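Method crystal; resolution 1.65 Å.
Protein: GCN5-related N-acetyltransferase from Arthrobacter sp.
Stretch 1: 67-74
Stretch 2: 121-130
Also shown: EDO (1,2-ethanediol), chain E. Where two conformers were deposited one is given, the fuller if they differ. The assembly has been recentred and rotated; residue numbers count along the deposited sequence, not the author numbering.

Stretch 1 67-74: GEDVVVLL
Stretch 2 121-130: ASCGLVRSRG

A β-strand and the last turns of an α-helix pack through a small apolar patch, closed at one end by an arginine that grips a backbone carbonyl. The two surfaces bury 287 Å² in total.

Residues 67-69 form a loop, and Val70 to Leu74 run as a strand with phi near -107 to -120° and psi near 126 to 139°. Ala121 to Ser128 are helical, with phi near -60° and psi between -30 and -48°. The axes approach to 10.2 Å, and their N-to-C directions differ by 144°, so the elements run roughly antiparallel. Leu73 CA lies 7.6 Å from Ser122 CA, and Glu68 CA lies 9.7 Å from Arg129 CA.

Strand alternation sets the apolar contact. Val71 and Leu73 point their CA-to-CB bonds toward the helix, whereas Val70 points away. Val71 is t; Leu73 is m, t. On the helix, Ala121 and Leu125 point toward the strand, one turn apart. Leu73 CD1 meets Ala121 CB at 3.8 Å and comes within 3.7 Å of Ser122 N. Leu73 CD2 meets Leu125 CD1 at 3.9 Å. The same Leu125 CD1 is 4.0 Å from Val71 CG1, so this methyl touches both strand side chains. Leu125 has chi1 -165° and chi2 137°, the latter between wells; it has two deposited conformers, one given here.

Arg129, with chi angles -68, -79, -68 and -93°, supplies the polar link. Its NH1 and NH2 both donate to Glu68 O, at 2.9 and 3.1 Å respectively. This oxygen lies at the guanidinium edge, near its plane, where N-H groups can reach it. Val71 CG2 also lies at that edge, 4.0 Å from Arg129 NH1. Glu68 is m, m with chi3 -43°. Its OE1 forms a long salt bridge to Arg129 NH1, 3.9 Å. OE1 sits well out of the guanidinium plane, so only charge acts directly. A water bridges the pair, donating to Glu68 OE1 at 3.0 Å and accepting from Arg129 NH1 at 2.9 Å.

The helix ends in a Schellman motif. Gly130 has phi 82° and psi 18°, and its N donates to Arg127 O at 2.9 Å. A CB here would be jammed against the preceding carbonyl oxygen, which calls for glycine. Ser128, chi1 79° (p), donates from OG to Leu125 O at 2.7 Å. Ethanediol, probably from the crystallisation liquor, makes a weak hydrogen bond from O2 to Arg129 O, 3.3 Å.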

# COMPACT_ATOMS: atom_id res chain seq x y z
N GLY A 67 -14.43 2.82 -11.48
CA GLY A 67 -13.87 1.50 -11.17
C GLY A 67 -13.99 1.10 -9.71
O GLY A 67 -14.74 1.71 -8.93
N GLU A 68 -13.23 0.06 -9.36
CA GLU A 68 -13.28 -0.63 -8.07
C GLU A 68 -11.91 -0.61 -7.38
O GLU A 68 -11.79 -1.10 -6.26
CB GLU A 68 -13.71 -2.11 -8.25
CG GLU A 68 -15.02 -2.28 -8.98
CD GLU A 68 -16.17 -1.60 -8.24
OE1 GLU A 68 -16.20 -1.74 -7.01
OE2 GLU A 68 -17.02 -0.91 -8.88
N ASP A 69 -10.90 0.04 -8.00
CA ASP A 69 -9.54 0.05 -7.41
C ASP A 69 -9.38 1.08 -6.29
O ASP A 69 -8.61 0.89 -5.34
CB ASP A 69 -8.50 0.27 -8.50
CG ASP A 69 -8.65 -0.68 -9.65
OD1 ASP A 69 -8.74 -1.90 -9.37
OD2 ASP A 69 -8.67 -0.19 -10.80
N VAL A 70 -9.93 2.27 -6.49
CA VAL A 70 -10.00 3.32 -5.46
C VAL A 70 -11.47 3.59 -5.26
O VAL A 70 -12.21 3.83 -6.23
CB VAL A 70 -9.32 4.59 -5.89
CG1 VAL A 70 -9.58 5.76 -4.90
CG2 VAL A 70 -7.80 4.33 -6.01
N VAL A 71 -11.89 3.49 -4.01
CA VAL A 71 -13.29 3.67 -3.63
C VAL A 71 -13.33 4.83 -2.63
O VAL A 71 -12.46 4.98 -1.77
CB VAL A 71 -13.85 2.36 -2.98
CG1 VAL A 71 -15.25 2.67 -2.30
CG2 VAL A 71 -13.87 1.17 -4.00
N VAL A 72 -14.33 5.70 -2.78
CA VAL A 72 -14.50 6.88 -1.91
C VAL A 72 -15.86 6.75 -1.22
O VAL A 72 -16.88 6.46 -1.87
CB VAL A 72 -14.36 8.21 -2.63
CG1 VAL A 72 -14.76 9.39 -1.69
CG2 VAL A 72 -12.93 8.34 -3.24
N LEU A 73 -15.83 6.89 0.10
CA LEU A 73 -17.06 6.91 0.95
C LEU A 73 -17.28 8.35 1.43
O LEU A 73 -16.30 9.04 1.80
CB LEU A 73 -17.03 5.93 2.13
CG LEU A 73 -16.82 4.45 1.80
CD1 LEU A 73 -16.79 3.61 3.06
CD2 LEU A 73 -17.86 3.95 0.81
N LEU A 74 -18.55 8.78 1.43
CA LEU A 74 -18.95 10.12 1.83
C LEU A 74 -19.89 10.05 3.04
O LEU A 74 -20.77 9.19 3.09
CB LEU A 74 -19.71 10.82 0.70
CG LEU A 74 -18.91 11.06 -0.58
CD1 LEU A 74 -19.81 11.55 -1.68
CD2 LEU A 74 -17.81 12.06 -0.31
N ALA A 121 -17.55 1.87 8.12
CA ALA A 121 -18.08 1.58 6.79
C ALA A 121 -16.96 1.02 5.87
O ALA A 121 -17.21 0.11 5.07
CB ALA A 121 -18.72 2.85 6.19
N SER A 122 -15.75 1.57 6.00
CA SER A 122 -14.56 1.10 5.22
C SER A 122 -14.24 -0.36 5.55
O SER A 122 -14.05 -1.16 4.66
CB SER A 122 -13.33 1.97 5.52
OG SER A 122 -13.55 3.35 5.16
N CYS A 123 -14.27 -0.74 6.82
CA CYS A 123 -14.00 -2.13 7.16
C CYS A 123 -15.03 -3.07 6.54
O CYS A 123 -14.69 -4.13 6.03
CB CYS A 123 -13.93 -2.31 8.66
SG CYS A 123 -12.55 -1.51 9.43
N GLY A 124 -16.31 -2.69 6.58
CA GLY A 124 -17.37 -3.45 5.96
C GLY A 124 -17.22 -3.63 4.46
O GLY A 124 -17.41 -4.71 3.92
N LEU A 125 -16.86 -2.55 3.80
CA LEU A 125 -16.64 -2.61 2.37
C LEU A 125 -15.45 -3.51 2.01
O LEU A 125 -15.56 -4.30 1.10
CB LEU A 125 -16.48 -1.20 1.83
CG LEU A 125 -16.60 -1.06 0.32
CD1 LEU A 125 -17.42 0.14 -0.06
CD2 LEU A 125 -15.21 -0.98 -0.22
N VAL A 126 -14.36 -3.43 2.76
CA VAL A 126 -13.21 -4.32 2.56
C VAL A 126 -13.60 -5.79 2.71
O VAL A 126 -13.28 -6.63 1.84
CB VAL A 126 -12.00 -3.91 3.47
CG1 VAL A 126 -10.85 -4.95 3.35
CG2 VAL A 126 -11.52 -2.47 3.15
N ARG A 127 -14.32 -6.11 3.79
CA ARG A 127 -14.82 -7.47 4.00
C ARG A 127 -15.67 -7.93 2.82
O ARG A 127 -15.55 -9.08 2.38
CB ARG A 127 -15.65 -7.57 5.29
CG ARG A 127 -14.84 -7.81 6.56
CD ARG A 127 -15.73 -8.35 7.78
NE ARG A 127 -15.03 -8.14 9.05
CZ ARG A 127 -15.13 -7.04 9.81
NH1 ARG A 127 -15.93 -6.02 9.46
NH2 ARG A 127 -14.43 -6.96 10.95
N SER A 128 -16.55 -7.05 2.33
CA SER A 128 -17.45 -7.38 1.23
C SER A 128 -16.70 -7.74 -0.03
O SER A 128 -17.18 -8.55 -0.82
CB SER A 128 -18.45 -6.24 0.92
OG SER A 128 -17.91 -5.14 0.16
N ARG A 129 -15.51 -7.15 -0.19
CA ARG A 129 -14.63 -7.43 -1.34
C ARG A 129 -13.76 -8.70 -1.13
O ARG A 129 -12.89 -9.05 -1.96
CB ARG A 129 -13.71 -6.24 -1.59
CG ARG A 129 -14.35 -4.99 -2.07
CD ARG A 129 -14.66 -5.04 -3.55
NE ARG A 129 -13.42 -5.04 -4.33
CZ ARG A 129 -12.83 -3.95 -4.81
NH1 ARG A 129 -13.35 -2.78 -4.55
NH2 ARG A 129 -11.67 -4.07 -5.45
N GLY A 130 -13.93 -9.35 -0.01
CA GLY A 130 -13.17 -10.53 0.32
C GLY A 130 -11.80 -10.19 0.89
O GLY A 130 -10.94 -11.04 0.93
C1 EDO E . -11.49 -13.71 -2.17
O1 EDO E . -11.34 -13.96 -0.75
C2 EDO E . -12.13 -12.33 -2.35
O2 EDO E . -12.08 -11.79 -3.68
O HOH W 1 -16.05 -1.96 -4.07